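Local coordinates for protein alpha-glucosidase (Pseudoalteromonas sp. K8, PDB 5HQA) that hydrolyses alpha-glucosides as a chloride-activated, calcium-containing member of glycoside hydrolase family 97, at residues 120-125 with 219-224. Numbering follows the deposited sequence.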
ATOM      1  N   LEU A 120       7.894 -32.212 -15.841  1.00 23.56           N
ATOM      2  CA  LEU A 120       7.713 -30.831 -15.381  1.00 25.19           C
ATOM      3  C   LEU A 120       9.094 -30.192 -15.306  1.00 27.47           C
ATOM      4  O   LEU A 120       9.747 -30.203 -14.264  1.00 28.92           O
ATOM      5  CB  LEU A 120       7.013 -30.774 -14.029  1.00 24.68           C
ATOM      6  CG  LEU A 120       6.622 -29.352 -13.609  1.00 24.39           C
ATOM      7  CD1 LEU A 120       5.364 -28.924 -14.349  1.00 23.37           C
ATOM      8  CD2 LEU A 120       6.444 -29.236 -12.100  1.00 21.42           C
ATOM      9  N   ASN A 121       9.541 -29.633 -16.428  1.00 25.84           N
ATOM     10  CA  ASN A 121      10.881 -29.068 -16.503  1.00 25.14           C
ATOM     11  C   ASN A 121      10.780 -27.556 -16.655  1.00 26.17           C
ATOM     12  O   ASN A 121      10.221 -26.887 -15.781  1.00 30.23           O
ATOM     13  CB  ASN A 121      11.647 -29.724 -17.644  1.00 27.22           C
ATOM     14  CG  ASN A 121      11.641 -31.232 -17.522  1.00 37.87           C
ATOM     15  OD1 ASN A 121      12.017 -31.774 -16.478  1.00 36.18           O
ATOM     16  ND2 ASN A 121      11.167 -31.920 -18.564  1.00 40.48           N
ATOM     17  N   ASN A 122      11.303 -27.000 -17.740  1.00 22.77           N
ATOM     18  CA  ASN A 122      11.186 -25.562 -17.959  1.00 23.65           C
ATOM     19  C   ASN A 122       9.784 -25.288 -18.466  1.00 24.49           C
ATOM     20  O   ASN A 122       9.434 -25.690 -19.579  1.00 33.38           O
ATOM     21  CB  ASN A 122      12.236 -25.073 -18.947  1.00 25.89           C
ATOM     22  CG  ASN A 122      13.633 -25.247 -18.422  1.00 36.28           C
ATOM     23  OD1 ASN A 122      13.953 -24.808 -17.314  1.00 37.20           O
ATOM     24  ND2 ASN A 122      14.471 -25.922 -19.196  1.00 44.20           N
ATOM     25  N   ILE A 123       8.967 -24.632 -17.653  1.00 18.06           N
ATOM     26  CA  ILE A 123       7.580 -24.427 -18.037  1.00 19.08           C
ATOM     27  C   ILE A 123       7.286 -22.938 -18.071  1.00 19.20           C
ATOM     28  O   ILE A 123       7.977 -22.119 -17.458  1.00 18.96           O
ATOM     29  CB  ILE A 123       6.591 -25.171 -17.114  1.00 22.02           C
ATOM     30  CG1 ILE A 123       6.754 -24.736 -15.668  1.00 22.44           C
ATOM     31  CG2 ILE A 123       6.786 -26.676 -17.220  1.00 23.14           C
ATOM     32  CD1 ILE A 123       5.636 -23.874 -15.214  1.00 30.55           C
ATOM     33  N   GLU A 124       6.259 -22.594 -18.834  1.00 14.20           N
ATOM     34  CA  GLU A 124       5.796 -21.218 -18.950  1.00 13.66           C
ATOM     35  C   GLU A 124       4.288 -21.228 -18.770  1.00 16.55           C
ATOM     36  O   GLU A 124       3.560 -21.741 -19.628  1.00 18.36           O
ATOM     37  CB  GLU A 124       6.197 -20.616 -20.294  1.00 15.32           C
ATOM     38  CG  GLU A 124       7.701 -20.581 -20.494  1.00 19.71           C
ATOM     39  CD  GLU A 124       8.098 -19.961 -21.814  1.00 29.32           C
ATOM     40  OE1 GLU A 124       8.733 -18.885 -21.801  1.00 32.01           O
ATOM     41  OE2 GLU A 124       7.767 -20.542 -22.865  1.00 34.04           O
ATOM     42  N   ILE A 125       3.823 -20.688 -17.646  1.00 12.59           N
ATOM     43  CA  ILE A 125       2.391 -20.575 -17.421  1.00 13.20           C
ATOM     44  C   ILE A 125       1.828 -19.518 -18.358  1.00 15.50           C
ATOM     45  O   ILE A 125       2.333 -18.389 -18.424  1.00 14.22           O
ATOM     46  CB  ILE A 125       2.101 -20.219 -15.958  1.00 13.75           C
ATOM     47  CG1 ILE A 125       2.594 -21.320 -15.024  1.00 12.69           C
ATOM     48  CG2 ILE A 125       0.600 -19.932 -15.747  1.00 11.18           C
ATOM     49  CD1 ILE A 125       2.590 -20.881 -13.582  1.00 12.17           C
ATOM     50  N   LYS A 219       7.521 -17.791 -15.927  1.00 12.95           N
ATOM     51  CA  LYS A 219       8.557 -18.757 -16.256  1.00 14.10           C
ATOM     52  C   LYS A 219       9.023 -19.452 -14.981  1.00 16.35           C
ATOM     53  O   LYS A 219       9.411 -18.786 -14.015  1.00 17.25           O
ATOM     54  CB  LYS A 219       9.729 -18.055 -16.945  1.00 15.53           C
ATOM     55  CG  LYS A 219       9.329 -17.262 -18.186  1.00 15.90           C
ATOM     56  CD  LYS A 219      10.474 -16.383 -18.694  1.00 19.48           C
ATOM     57  CE  LYS A 219      10.076 -15.614 -19.944  1.00 20.01           C
ATOM     58  NZ  LYS A 219      11.153 -14.691 -20.399  1.00 25.52           N
ATOM     59  N   LYS A 220       8.971 -20.783 -14.973  1.00 14.16           N
ATOM     60  CA  LYS A 220       9.445 -21.576 -13.849  1.00 14.65           C
ATOM     61  C   LYS A 220      10.289 -22.735 -14.364  1.00 20.22           C
ATOM     62  O   LYS A 220      10.166 -23.168 -15.514  1.00 20.16           O
ATOM     63  CB  LYS A 220       8.284 -22.132 -13.001  1.00 14.01           C
ATOM     64  CG  LYS A 220       7.446 -21.075 -12.288  1.00 16.90           C
ATOM     65  CD  LYS A 220       8.201 -20.457 -11.109  1.00 14.37           C
ATOM     66  CE  LYS A 220       7.268 -19.615 -10.252  1.00 13.70           C
ATOM     67  NZ  LYS A 220       7.960 -19.094  -9.038  1.00 14.59           N
ATOM     68  N   GLN A 221      11.156 -23.243 -13.500  1.00 20.20           N
ATOM     69  CA  GLN A 221      11.894 -24.464 -13.785  1.00 22.00           C
ATOM     70  C   GLN A 221      11.550 -25.478 -12.704  1.00 25.34           C
ATOM     71  O   GLN A 221      11.942 -25.312 -11.543  1.00 30.36           O
ATOM     72  CB  GLN A 221      13.390 -24.197 -13.842  1.00 30.39           C
ATOM     73  CG  GLN A 221      14.189 -25.417 -14.222  1.00 46.89           C
ATOM     74  CD  GLN A 221      15.665 -25.117 -14.303  1.00 62.41           C
ATOM     75  OE1 GLN A 221      16.357 -25.064 -13.279  1.00 69.52           O
ATOM     76  NE2 GLN A 221      16.160 -24.904 -15.521  1.00 66.00           N
ATOM     77  N   GLY A 222      10.802 -26.511 -13.074  1.00 23.62           N
ATOM     78  CA  GLY A 222      10.504 -27.573 -12.132  1.00 24.02           C
ATOM     79  C   GLY A 222       9.436 -27.173 -11.129  1.00 21.50           C
ATOM     80  O   GLY A 222       8.588 -26.323 -11.394  1.00 22.32           O
ATOM     81  N   ALA A 223       9.482 -27.811  -9.962  1.00 20.75           N
ATOM     82  CA  ALA A 223       8.487 -27.569  -8.926  1.00 19.91           C
ATOM     83  C   ALA A 223       8.359 -26.081  -8.634  1.00 19.53           C
ATOM     84  O   ALA A 223       9.348 -25.345  -8.626  1.00 20.38           O
ATOM     85  CB  ALA A 223       8.865 -28.322  -7.649  1.00 18.15           C
ATOM     86  N   PHE A 224       7.127 -25.636  -8.398  1.00 17.40           N
ATOM     87  CA  PHE A 224       6.891 -24.234  -8.081  1.00 17.15           C
ATOM     88  C   PHE A 224       5.634 -24.111  -7.236  1.00 16.65           C
ATOM     89  O   PHE A 224       4.782 -25.005  -7.218  1.00 16.77           O
ATOM     90  CB  PHE A 224       6.745 -23.377  -9.348  1.00 17.99           C
ATOM     91  CG  PHE A 224       5.492 -23.668 -10.143  1.00 18.92           C
ATOM     92  CD1 PHE A 224       5.474 -24.675 -11.090  1.00 18.64           C
ATOM     93  CD2 PHE A 224       4.337 -22.915  -9.951  1.00 19.46           C
ATOM     94  CE1 PHE A 224       4.327 -24.934 -11.824  1.00 19.81           C
ATOM     95  CE2 PHE A 224       3.191 -23.175 -10.683  1.00 16.40           C
ATOM     96  CZ  PHE A 224       3.186 -24.180 -11.616  1.00 15.81           C
TER
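An antiparallel strand pairing joins residues 122-125 to 219-221 in the N-terminal domain, away from the glycan pocket. Ile123 and Lys220 form the hydrogen-bonded pair, exchanging two backbone bonds: Ile123 N to Lys220 O (2.9 Å) and Lys220 N to Ile123 O (3.0 Å). A third, from Gly222 N to Asn121 O (2.8 Å), carries the pairing into the turn, where the positive phi of Gly222 (77°) suits a residue without a side chain. On the polar face Asn122 and Gln221 run side by side; Gln221 NE2 donates in its own amide plane to a lone pair of Asn122 OD1 (2.8 Å), although the two amides are twisted 42° apart. Ile123 faces the interior instead. Its CD1 reaches Phe224 CE1 (3.8 Å) and Lys220 CB, while Ile125 CD1 meets Phe224 CE2 (3.7 Å) tip to tip. An alanine at Ile123 would probably open a gap beside Phe224 CE1 and Lys220 CB. Phe40 packs edge-to-face with Phe224, and Asp191 forms a salt bridge with Lys220 NZ. Strand 218-221 pairs with 122-134 but 224-234 joins another sheet, so the Gly222-Ala223 turn links two antiparallel sheets, consistent with the beta-sandwich of galactose mutarotase-like domains.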